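Local coordinates for TCP pilus virulence regulatory protein (Vibrio cholerae serotype O1, PDB 5SUW) that probably acts as an AraC-family transcription activator of the toxin-coregulated pilus and other cholera virulence genes, here bound to a small carboxylic acid that contacts its cupin-like domain, at residues F22-I27 and I66-L71; K31-D36 and I59-N64. One frame throughout, in Å; residues are numbered along the deposited sequence.

Contact 1: F22-I27 and I66-L71. With 70G (3-[(1R)-8-methyl-1,2,3,4-tetrahydronaphthalen-1-yl]propanoic acid), chain B.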
ATOM      1  N   PHE A  22      -3.460 -10.622  -5.172  1.00 30.14           N
ATOM      2  CA  PHE A  22      -2.962  -9.360  -5.693  1.00 28.90           C
ATOM      3  C   PHE A  22      -1.712  -9.594  -6.524  1.00 26.60           C
ATOM      4  O   PHE A  22      -0.775 -10.267  -6.084  1.00 36.08           O
ATOM      5  CB  PHE A  22      -2.685  -8.387  -4.557  1.00 22.43           C
ATOM      6  CG  PHE A  22      -3.839  -8.260  -3.612  1.00 40.83           C
ATOM      7  CD1 PHE A  22      -5.032  -7.648  -4.029  1.00 40.97           C
ATOM      8  CD2 PHE A  22      -3.755  -8.778  -2.316  1.00 35.38           C
ATOM      9  CE1 PHE A  22      -6.127  -7.535  -3.164  1.00 43.29           C
ATOM     10  CE2 PHE A  22      -4.847  -8.670  -1.435  1.00 41.70           C
ATOM     11  CZ  PHE A  22      -6.039  -8.054  -1.860  1.00 41.36           C
ATOM     12  N   ASN A  23      -1.713  -9.054  -7.737  1.00 31.10           N
ATOM     13  CA  ASN A  23      -0.591  -9.223  -8.646  1.00 31.83           C
ATOM     14  C   ASN A  23      -0.249  -7.870  -9.243  1.00 32.91           C
ATOM     15  O   ASN A  23      -1.124  -7.192  -9.792  1.00 42.35           O
ATOM     16  CB  ASN A  23      -0.911 -10.250  -9.730  1.00 33.49           C
ATOM     17  CG  ASN A  23       0.249 -10.467 -10.676  1.00 48.94           C
ATOM     18  OD1 ASN A  23       0.082 -10.473 -11.890  1.00 63.11           O
ATOM     19  ND2 ASN A  23       1.442 -10.605 -10.121  1.00 55.11           N
ATOM     20  N   ASN A  24       1.013  -7.470  -9.104  1.00 35.55           N
ATOM     21  CA  ASN A  24       1.477  -6.165  -9.563  1.00 38.39           C
ATOM     22  C   ASN A  24       0.621  -5.061  -8.962  1.00 39.61           C
ATOM     23  O   ASN A  24       0.261  -4.078  -9.619  1.00 35.54           O
ATOM     24  CB  ASN A  24       1.510  -6.088 -11.090  1.00 34.04           C
ATOM     25  CG  ASN A  24       2.593  -6.984 -11.692  1.00 43.09           C
ATOM     26  OD1 ASN A  24       3.478  -7.481 -10.986  1.00 39.53           O
ATOM     27  ND2 ASN A  24       2.526  -7.189 -13.002  1.00 47.06           N
ATOM     28  N   LEU A  25       0.276  -5.248  -7.693  1.00 31.55           N
ATOM     29  CA  LEU A  25      -0.383  -4.206  -6.927  1.00 37.04           C
ATOM     30  C   LEU A  25       0.655  -3.176  -6.518  1.00 34.91           C
ATOM     31  O   LEU A  25       1.587  -3.490  -5.766  1.00 37.39           O
ATOM     32  CB  LEU A  25      -1.066  -4.800  -5.702  1.00 37.34           C
ATOM     33  CG  LEU A  25      -1.772  -3.819  -4.784  1.00 33.03           C
ATOM     34  CD1 LEU A  25      -2.884  -3.106  -5.520  1.00 28.26           C
ATOM     35  CD2 LEU A  25      -2.314  -4.591  -3.603  1.00 39.26           C
ATOM     36  N   TYR A  26       0.508  -1.961  -7.032  1.00 33.80           N
ATOM     37  CA  TYR A  26       1.373  -0.850  -6.665  1.00 33.67           C
ATOM     38  C   TYR A  26       0.852  -0.167  -5.402  1.00 30.53           C
ATOM     39  O   TYR A  26      -0.339   0.149  -5.299  1.00 23.38           O
ATOM     40  CB  TYR A  26       1.467   0.152  -7.815  1.00 30.04           C
ATOM     41  CG  TYR A  26       2.100   1.459  -7.412  1.00 34.08           C
ATOM     42  CD1 TYR A  26       3.486   1.597  -7.346  1.00 33.28           C
ATOM     43  CD2 TYR A  26       1.301   2.569  -7.102  1.00 37.43           C
ATOM     44  CE1 TYR A  26       4.068   2.818  -6.978  1.00 38.85           C
ATOM     45  CE2 TYR A  26       1.864   3.776  -6.741  1.00 34.38           C
ATOM     46  CZ  TYR A  26       3.246   3.901  -6.673  1.00 41.87           C
ATOM     47  OH  TYR A  26       3.783   5.116  -6.293  1.00 53.81           O
ATOM     48  N   ILE A  27       1.751   0.086  -4.461  1.00 28.99           N
ATOM     49  CA  ILE A  27       1.414   0.665  -3.169  1.00 28.62           C
ATOM     50  C   ILE A  27       1.641   2.171  -3.289  1.00 33.52           C
ATOM     51  O   ILE A  27       2.779   2.652  -3.303  1.00 35.32           O
ATOM     52  CB  ILE A  27       2.243   0.024  -2.055  1.00 31.78           C
ATOM     53  CG1 ILE A  27       1.999  -1.478  -2.074  1.00 28.22           C
ATOM     54  CG2 ILE A  27       1.895   0.606  -0.679  1.00 30.68           C
ATOM     55  CD1 ILE A  27       0.539  -1.823  -1.920  1.00 20.39           C
ATOM     56  N   ILE A  66       5.802  -3.118  -5.352  1.00 26.94           N
ATOM     57  CA  ILE A  66       4.926  -3.822  -6.276  1.00 33.10           C
ATOM     58  C   ILE A  66       4.654  -5.181  -5.648  1.00 32.29           C
ATOM     59  O   ILE A  66       5.548  -6.037  -5.599  1.00 31.21           O
ATOM     60  CB  ILE A  66       5.553  -3.971  -7.672  1.00 27.79           C
ATOM     61  CG1 ILE A  66       5.923  -2.599  -8.253  1.00 41.05           C
ATOM     62  CG2 ILE A  66       4.616  -4.723  -8.574  1.00 33.85           C
ATOM     63  CD1 ILE A  66       4.737  -1.652  -8.409  1.00 37.16           C
ATOM     64  N   GLN A  67       3.431  -5.386  -5.173  1.00 37.95           N
ATOM     65  CA  GLN A  67       3.111  -6.515  -4.307  1.00 36.90           C
ATOM     66  C   GLN A  67       2.506  -7.667  -5.101  1.00 35.22           C
ATOM     67  O   GLN A  67       1.702  -7.461  -6.017  1.00 33.00           O
ATOM     68  CB  GLN A  67       2.149  -6.092  -3.191  1.00 27.90           C
ATOM     69  CG  GLN A  67       2.739  -5.084  -2.220  1.00 29.79           C
ATOM     70  CD  GLN A  67       3.777  -5.681  -1.286  1.00 33.81           C
ATOM     71  OE1 GLN A  67       3.853  -6.901  -1.112  1.00 38.47           O
ATOM     72  NE2 GLN A  67       4.584  -4.816  -0.677  1.00 30.00           N
ATOM     73  N   ARG A  68       2.907  -8.885  -4.735  1.00 27.06           N
ATOM     74  CA  ARG A  68       2.344 -10.105  -5.299  1.00 27.24           C
ATOM     75  C   ARG A  68       2.130 -11.051  -4.125  1.00 26.75           C
ATOM     76  O   ARG A  68       3.068 -11.694  -3.653  1.00 30.63           O
ATOM     77  CB  ARG A  68       3.257 -10.713  -6.363  1.00 29.98           C
ATOM     78  CG  ARG A  68       3.712  -9.703  -7.426  1.00 31.19           C
ATOM     79  CD  ARG A  68       4.787 -10.300  -8.349  1.00 33.73           C
ATOM     80  NE  ARG A  68       5.167  -9.365  -9.409  1.00 43.85           N
ATOM     81  CZ  ARG A  68       6.148  -8.469  -9.316  1.00 48.69           C
ATOM     82  NH1 ARG A  68       6.878  -8.374  -8.208  1.00 46.54           N
ATOM     83  NH2 ARG A  68       6.400  -7.665 -10.342  1.00 50.55           N
ATOM     84  N   PHE A  69       0.904 -11.110  -3.633  1.00 33.60           N
ATOM     85  CA  PHE A  69       0.631 -12.010  -2.529  1.00 32.52           C
ATOM     86  C   PHE A  69      -0.845 -12.363  -2.528  1.00 40.00           C
ATOM     87  O   PHE A  69      -1.664 -11.719  -3.192  1.00 34.84           O
ATOM     88  CB  PHE A  69       1.058 -11.405  -1.180  1.00 29.55           C
ATOM     89  CG  PHE A  69       0.233 -10.236  -0.738  1.00 27.79           C
ATOM     90  CD1 PHE A  69       0.577  -8.949  -1.107  1.00 34.72           C
ATOM     91  CD2 PHE A  69      -0.881 -10.423   0.069  1.00 31.48           C
ATOM     92  CE1 PHE A  69      -0.182  -7.873  -0.694  1.00 37.24           C
ATOM     93  CE2 PHE A  69      -1.635  -9.358   0.489  1.00 28.75           C
ATOM     94  CZ  PHE A  69      -1.291  -8.076   0.103  1.00 36.66           C
ATOM     95  N   SER A  70      -1.164 -13.418  -1.790  1.00 35.84           N
ATOM     96  CA  SER A  70      -2.539 -13.798  -1.554  1.00 28.89           C
ATOM     97  C   SER A  70      -2.774 -13.900  -0.056  1.00 34.83           C
ATOM     98  O   SER A  70      -1.858 -14.148   0.736  1.00 30.62           O
ATOM     99  CB  SER A  70      -2.896 -15.119  -2.237  1.00 33.15           C
ATOM    100  OG  SER A  70      -2.032 -16.162  -1.825  1.00 33.42           O
ATOM    101  N   LEU A  71      -4.028 -13.688   0.319  1.00 35.93           N
ATOM    102  CA  LEU A  71      -4.473 -13.815   1.694  1.00 33.72           C
ATOM    103  C   LEU A  71      -5.666 -14.751   1.684  1.00 37.46           C
ATOM    104  O   LEU A  71      -6.643 -14.488   0.970  1.00 30.98           O
ATOM    105  CB  LEU A  71      -4.849 -12.449   2.263  1.00 31.14           C
ATOM    106  CG  LEU A  71      -5.078 -12.365   3.755  1.00 43.02           C
ATOM    107  CD1 LEU A  71      -3.749 -12.571   4.444  1.00 42.11           C
ATOM    108  CD2 LEU A  71      -5.649 -10.994   4.062  1.00 53.76           C
TER
HETATM  109  C10 70G B 301      -6.965  -2.080  -1.319  1.00 65.98           C
HETATM  110  C11 70G B 301      -6.237  -0.728  -1.347  1.00 68.51           C
HETATM  111  C14 70G B 301      -6.142  -6.965   2.088  1.00 39.25           C
HETATM  112  C15 70G B 301      -7.411  -7.425   1.987  1.00 45.60           C
HETATM  113  C01 70G B 301      -8.897  -5.333  -0.916  1.00 36.67           C
HETATM  114  C02 70G B 301      -7.883  -5.879   0.148  1.00 45.01           C
HETATM  115  C03 70G B 301      -6.566  -5.408   0.255  1.00 45.37           C
HETATM  116  C04 70G B 301      -5.693  -5.956   1.224  1.00 38.45           C
HETATM  117  C05 70G B 301      -4.228  -5.486   1.405  1.00 35.34           C
HETATM  118  C06 70G B 301      -3.758  -4.376   0.459  1.00 31.66           C
HETATM  119  C07 70G B 301      -4.598  -4.320  -0.872  1.00 50.65           C
HETATM  120  C08 70G B 301      -6.071  -4.317  -0.689  1.00 53.49           C
HETATM  121  C09 70G B 301      -6.454  -2.961  -0.190  1.00 62.31           C
HETATM  122  O12 70G B 301      -5.712  -0.289  -2.464  1.00 81.89           O
HETATM  123  O13 70G B 301      -6.126  -0.075  -0.362  1.00 60.60           O
HETATM  124  C16 70G B 301      -8.315  -6.877   1.004  1.00 47.89           C
HETATM  125  O   HOH W   1       3.493 -10.648 -11.906  1.00 46.24           O
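The carbonyl oxygen of Leu25 takes a nearly straight hydrogen bond from Gln67, N to O 2.7 Å, and Leu25 N answers with a bond to Gln67 O. Asn24 and Leu25 both face Gln67, so strand 19-26 gains a residue on its neighbour: a G1 beta bulge, with Asn24 in the left-handed helical region (phi 54°). Before the bulge, Phe22 pairs with Phe69, its N reaching Phe69 O at 2.9 Å. Strand 19-26 edges the four-stranded sheet of the cupin-like domain, 66-73 lies next inside it, and the ligand-facing side carries Phe22, Leu25, Gln67 and Phe69. Phe69 CG, set between backbone N and carbonyl carbon (chi1 69°), brings its ring over toward Phe22. The two rings meet at a slant, planes 57° apart, with Phe22 CD2 over a face of Phe69, 3.5 Å from its CZ. Phe22 CZ comes within 3.4 Å of ligand carbon C03, and Leu25 CD2 lies 3.6 Å from C07. At the corner of the chain a water accepts from Asn23 ND2 at 2.7 Å and from Arg68 NE, whose guanidinium also bonds to Asn46 and Arg209 O. Ile66 CD1 meets the edge of the Tyr26 ring, 3.6 Å from Tyr26 CD1.

Contact 2: K31-D36 and I59-N64. With 70G (3-[(1R)-8-methyl-1,2,3,4-tetrahydronaphthalen-1-yl]propanoic acid), chain B.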
ATOM      1  N   LYS A  31       0.715   1.527   3.714  1.00 28.83           N
ATOM      2  CA  LYS A  31      -0.490   0.806   4.073  1.00 35.87           C
ATOM      3  C   LYS A  31      -0.166  -0.226   5.136  1.00 33.75           C
ATOM      4  O   LYS A  31       0.926  -0.801   5.143  1.00 30.15           O
ATOM      5  CB  LYS A  31      -1.104   0.103   2.858  1.00 37.22           C
ATOM      6  CG  LYS A  31      -1.570   1.076   1.826  1.00 43.14           C
ATOM      7  CD  LYS A  31      -2.426   0.455   0.758  1.00 42.83           C
ATOM      8  CE  LYS A  31      -2.867   1.545  -0.186  1.00 44.62           C
ATOM      9  NZ  LYS A  31      -4.036   1.080  -0.940  1.00 67.75           N
ATOM     10  N   MET A  32      -1.126  -0.471   6.026  1.00 32.35           N
ATOM     11  CA  MET A  32      -1.017  -1.597   6.943  1.00 35.95           C
ATOM     12  C   MET A  32      -2.360  -2.297   7.052  1.00 36.28           C
ATOM     13  O   MET A  32      -3.413  -1.679   6.867  1.00 32.37           O
ATOM     14  CB  MET A  32      -0.507  -1.182   8.329  1.00 27.54           C
ATOM     15  CG  MET A  32      -1.149  -0.005   8.970  1.00 37.68           C
ATOM     16  SD  MET A  32      -0.040   0.597  10.272  1.00 54.02           S
ATOM     17  CE  MET A  32       1.311   1.114   9.232  1.00 59.98           C
ATOM     18  N   PHE A  33      -2.315  -3.608   7.305  1.00 29.32           N
ATOM     19  CA  PHE A  33      -3.561  -4.346   7.450  1.00 39.83           C
ATOM     20  C   PHE A  33      -3.413  -5.471   8.466  1.00 39.20           C
ATOM     21  O   PHE A  33      -2.315  -5.953   8.756  1.00 31.77           O
ATOM     22  CB  PHE A  33      -4.083  -4.872   6.098  1.00 43.60           C
ATOM     23  CG  PHE A  33      -3.235  -5.947   5.444  1.00 36.67           C
ATOM     24  CD1 PHE A  33      -2.273  -5.616   4.500  1.00 39.54           C
ATOM     25  CD2 PHE A  33      -3.469  -7.288   5.702  1.00 27.02           C
ATOM     26  CE1 PHE A  33      -1.524  -6.602   3.856  1.00 30.76           C
ATOM     27  CE2 PHE A  33      -2.726  -8.277   5.067  1.00 29.44           C
ATOM     28  CZ  PHE A  33      -1.761  -7.930   4.134  1.00 35.38           C
ATOM     29  N   TRP A  34      -4.552  -5.851   9.032  1.00 30.32           N
ATOM     30  CA  TRP A  34      -4.630  -6.972   9.950  1.00 27.42           C
ATOM     31  C   TRP A  34      -6.039  -7.532   9.883  1.00 26.71           C
ATOM     32  O   TRP A  34      -6.992  -6.841   9.488  1.00 29.54           O
ATOM     33  CB  TRP A  34      -4.282  -6.563  11.385  1.00 26.77           C
ATOM     34  CG  TRP A  34      -5.269  -5.614  11.954  1.00 34.90           C
ATOM     35  CD1 TRP A  34      -6.318  -5.915  12.773  1.00 36.40           C
ATOM     36  CD2 TRP A  34      -5.334  -4.202  11.716  1.00 33.87           C
ATOM     37  NE1 TRP A  34      -7.029  -4.772  13.071  1.00 40.41           N
ATOM     38  CE2 TRP A  34      -6.444  -3.708  12.435  1.00 36.72           C
ATOM     39  CE3 TRP A  34      -4.548  -3.305  10.981  1.00 28.86           C
ATOM     40  CZ2 TRP A  34      -6.787  -2.361  12.444  1.00 41.25           C
ATOM     41  CZ3 TRP A  34      -4.882  -1.976  10.990  1.00 32.72           C
ATOM     42  CH2 TRP A  34      -6.000  -1.512  11.714  1.00 44.24           C
ATOM     43  N   ILE A  35      -6.152  -8.804  10.244  1.00 28.08           N
ATOM     44  CA  ILE A  35      -7.448  -9.446  10.423  1.00 39.11           C
ATOM     45  C   ILE A  35      -7.887  -9.248  11.869  1.00 49.91           C
ATOM     46  O   ILE A  35      -7.069  -9.061  12.777  1.00 48.28           O
ATOM     47  CB  ILE A  35      -7.396 -10.940  10.059  1.00 37.71           C
ATOM     48  CG1 ILE A  35      -6.732 -11.746  11.195  1.00 35.04           C
ATOM     49  CG2 ILE A  35      -6.638 -11.135   8.732  1.00 31.26           C
ATOM     50  CD1 ILE A  35      -6.431 -13.199  10.808  1.00 29.34           C
ATOM     51  N   ASP A  36      -9.200  -9.292  12.089  1.00 30.30           N
ATOM     52  CA  ASP A  36      -9.756  -9.010  13.407  1.00 41.84           C
ATOM     53  C   ASP A  36     -10.021 -10.265  14.233  1.00 40.16           C
ATOM     54  O   ASP A  36     -10.267 -10.149  15.437  1.00 38.85           O
ATOM     55  CB  ASP A  36     -11.058  -8.189  13.281  1.00 37.75           C
ATOM     56  CG  ASP A  36     -12.257  -9.023  12.799  1.00 50.73           C
ATOM     57  OD1 ASP A  36     -12.070 -10.130  12.242  1.00 51.75           O
ATOM     58  OD2 ASP A  36     -13.405  -8.551  12.971  1.00 60.73           O
ATOM     59  N   ILE A  59       0.469  -6.369   9.196  1.00 28.95           N
ATOM     60  CA  ILE A  59       1.260  -6.463   7.976  1.00 27.09           C
ATOM     61  C   ILE A  59       1.370  -5.079   7.357  1.00 27.87           C
ATOM     62  O   ILE A  59       0.371  -4.367   7.215  1.00 30.15           O
ATOM     63  CB  ILE A  59       0.681  -7.491   6.993  1.00 26.23           C
ATOM     64  CG1 ILE A  59       0.824  -8.878   7.623  1.00 33.44           C
ATOM     65  CG2 ILE A  59       1.476  -7.484   5.675  1.00 29.90           C
ATOM     66  CD1 ILE A  59      -0.290  -9.783   7.301  1.00 48.54           C
ATOM     67  N   LEU A  60       2.601  -4.691   7.043  1.00 27.86           N
ATOM     68  CA  LEU A  60       2.964  -3.373   6.549  1.00 26.84           C
ATOM     69  C   LEU A  60       3.426  -3.494   5.104  1.00 30.84           C
ATOM     70  O   LEU A  60       4.244  -4.362   4.776  1.00 36.62           O
ATOM     71  CB  LEU A  60       4.065  -2.759   7.422  1.00 23.79           C
ATOM     72  CG  LEU A  60       3.695  -2.567   8.907  1.00 36.59           C
ATOM     73  CD1 LEU A  60       3.902  -3.791   9.815  1.00 30.31           C
ATOM     74  CD2 LEU A  60       4.368  -1.321   9.475  1.00 40.42           C
ATOM     75  N   LEU A  61       2.885  -2.648   4.240  1.00 30.63           N
ATOM     76  CA  LEU A  61       3.272  -2.612   2.832  1.00 30.78           C
ATOM     77  C   LEU A  61       3.981  -1.292   2.574  1.00 32.34           C
ATOM     78  O   LEU A  61       3.436  -0.221   2.867  1.00 27.51           O
ATOM     79  CB  LEU A  61       2.064  -2.770   1.911  1.00 29.55           C
ATOM     80  CG  LEU A  61       1.261  -4.027   2.254  1.00 33.77           C
ATOM     81  CD1 LEU A  61      -0.096  -4.107   1.524  1.00 22.02           C
ATOM     82  CD2 LEU A  61       2.123  -5.266   1.991  1.00 25.12           C
ATOM     83  N   LYS A  62       5.191  -1.373   2.038  1.00 28.43           N
ATOM     84  CA  LYS A  62       6.004  -0.185   1.850  1.00 32.81           C
ATOM     85  C   LYS A  62       5.536   0.613   0.637  1.00 31.62           C
ATOM     86  O   LYS A  62       5.180   0.050  -0.405  1.00 25.87           O
ATOM     87  CB  LYS A  62       7.465  -0.587   1.697  1.00 39.97           C
ATOM     88  CG  LYS A  62       8.351   0.565   1.389  1.00 49.57           C
ATOM     89  CD  LYS A  62       9.338   0.147   0.349  1.00 61.82           C
ATOM     90  CE  LYS A  62      10.387  -0.662   1.008  1.00 63.93           C
ATOM     91  NZ  LYS A  62      11.106   0.250   1.927  1.00 73.06           N
ATOM     92  N   LYS A  63       5.528   1.933   0.786  1.00 30.24           N
ATOM     93  CA  LYS A  63       5.200   2.807  -0.331  1.00 40.99           C
ATOM     94  C   LYS A  63       6.139   2.552  -1.509  1.00 44.42           C
ATOM     95  O   LYS A  63       7.352   2.388  -1.337  1.00 46.38           O
ATOM     96  CB  LYS A  63       5.278   4.269   0.103  1.00 47.60           C
ATOM     97  CG  LYS A  63       4.791   5.258  -0.959  1.00 44.46           C
ATOM     98  CD  LYS A  63       4.979   6.702  -0.495  1.00 45.02           C
ATOM     99  CE  LYS A  63       4.441   7.676  -1.534  1.00 52.89           C
ATOM    100  NZ  LYS A  63       4.819   9.068  -1.214  1.00 54.71           N
ATOM    101  N   ASN A  64       5.552   2.485  -2.710  1.00 32.25           N
ATOM    102  CA  ASN A  64       6.206   2.330  -3.998  1.00 29.39           C
ATOM    103  C   ASN A  64       6.690   0.911  -4.232  1.00 38.06           C
ATOM    104  O   ASN A  64       7.489   0.694  -5.141  1.00 38.55           O
ATOM    105  CB  ASN A  64       7.376   3.303  -4.171  1.00 30.73           C
ATOM    106  CG  ASN A  64       6.918   4.745  -4.143  1.00 33.06           C
ATOM    107  OD1 ASN A  64       5.896   5.079  -4.744  1.00 38.01           O
ATOM    108  ND2 ASN A  64       7.647   5.603  -3.426  1.00 29.73           N
TER
HETATM  109  C10 70G B 301      -6.965  -2.080  -1.319  1.00 65.98           C
HETATM  110  C11 70G B 301      -6.237  -0.728  -1.347  1.00 68.51           C
HETATM  111  C14 70G B 301      -6.142  -6.965   2.088  1.00 39.25           C
HETATM  112  C15 70G B 301      -7.411  -7.425   1.987  1.00 45.60           C
HETATM  113  C01 70G B 301      -8.897  -5.333  -0.916  1.00 36.67           C
HETATM  114  C02 70G B 301      -7.883  -5.879   0.148  1.00 45.01           C
HETATM  115  C03 70G B 301      -6.566  -5.408   0.255  1.00 45.37           C
HETATM  116  C04 70G B 301      -5.693  -5.956   1.224  1.00 38.45           C
HETATM  117  C05 70G B 301      -4.228  -5.486   1.405  1.00 35.34           C
HETATM  118  C06 70G B 301      -3.758  -4.376   0.459  1.00 31.66           C
HETATM  119  C07 70G B 301      -4.598  -4.320  -0.872  1.00 50.65           C
HETATM  120  C08 70G B 301      -6.071  -4.317  -0.689  1.00 53.49           C
HETATM  121  C09 70G B 301      -6.454  -2.961  -0.190  1.00 62.31           C
HETATM  122  O12 70G B 301      -5.712  -0.289  -2.464  1.00 81.89           O
HETATM  123  O13 70G B 301      -6.126  -0.075  -0.362  1.00 60.60           O
HETATM  124  C16 70G B 301      -8.315  -6.877   1.004  1.00 47.89           C
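Phe33, Ile59 and Leu61 bury the most surface where strands 31-35 and 57-61 pair, antiparallel neighbours within the five-stranded sheet of the cupin-like domain. The short strand axes pass 4.7 Å apart. Phe33 and Ile59 form a hydrogen-bonded pair: Phe33 N donates to Ile59 O and Ile59 N to Phe33 O, both at 2.8 Å. With the ring carbon CG of Phe33 set between the backbone N and the carbonyl carbon (chi1 67°), the ring leans across toward the partner strand and lies over Ile59. The beta carbon of Ile59 stands beneath one face in a CH-pi contact, 3.9 Å from the ring centroid and 16° off the normal. Its two branches divide the same ring, CG2 meeting CZ and CE1 while CD1 touches CE2. The saturated-ring carbon C05 of the ligand lies over the opposite face, 3.7 Å from Phe33 CD1, so the ring has Ile59 on one side and the ligand on the other. Leu61 closes the edge, its CD1 lying near the ring plane 3.7 Å from Phe33 CE1 and also touching ligand C06.

Leu61 N in turn donates to Lys31 O in an almost straight bond of 2.8 Å; the return bond from Lys31 N is weak. The extended side chain of Lys31 runs along the ligand side toward the carboxylate, where Lys230 also donates; the exact position of Lys31 NZ is doubtful. A carboxylate met by two lysines is consistent with a pocket for acidic ligands, such as the fatty acids thought to regulate this protein. Met32 and Leu60 point from the reverse side of the sheet toward helix 141-159, lying side by side with Met32 CE 3.9 Å from Leu60 CD2.

From the N terminus the chain runs through 22-27 and turns almost at once into 31-36, passing from the four-stranded sheet to the five-stranded one. After strands 40-44 and 49-53, which return to the first sheet, it comes back along 59-64 to close contact 2, and 66-71 then closes contact 1. Contact 2 is therefore nested inside the loop of contact 1, and each crossing between sheets is short. The two closures meet at Asn64, whose OD1 lies 2.6 Å from Tyr26 OH, probably hydrogen-bonded, and whose N probably bonds to Ile27 O. Between the sheets, both contacts put side chains against the ligand, Phe22 and Leu25 from one, Phe33 and Leu61 from the other.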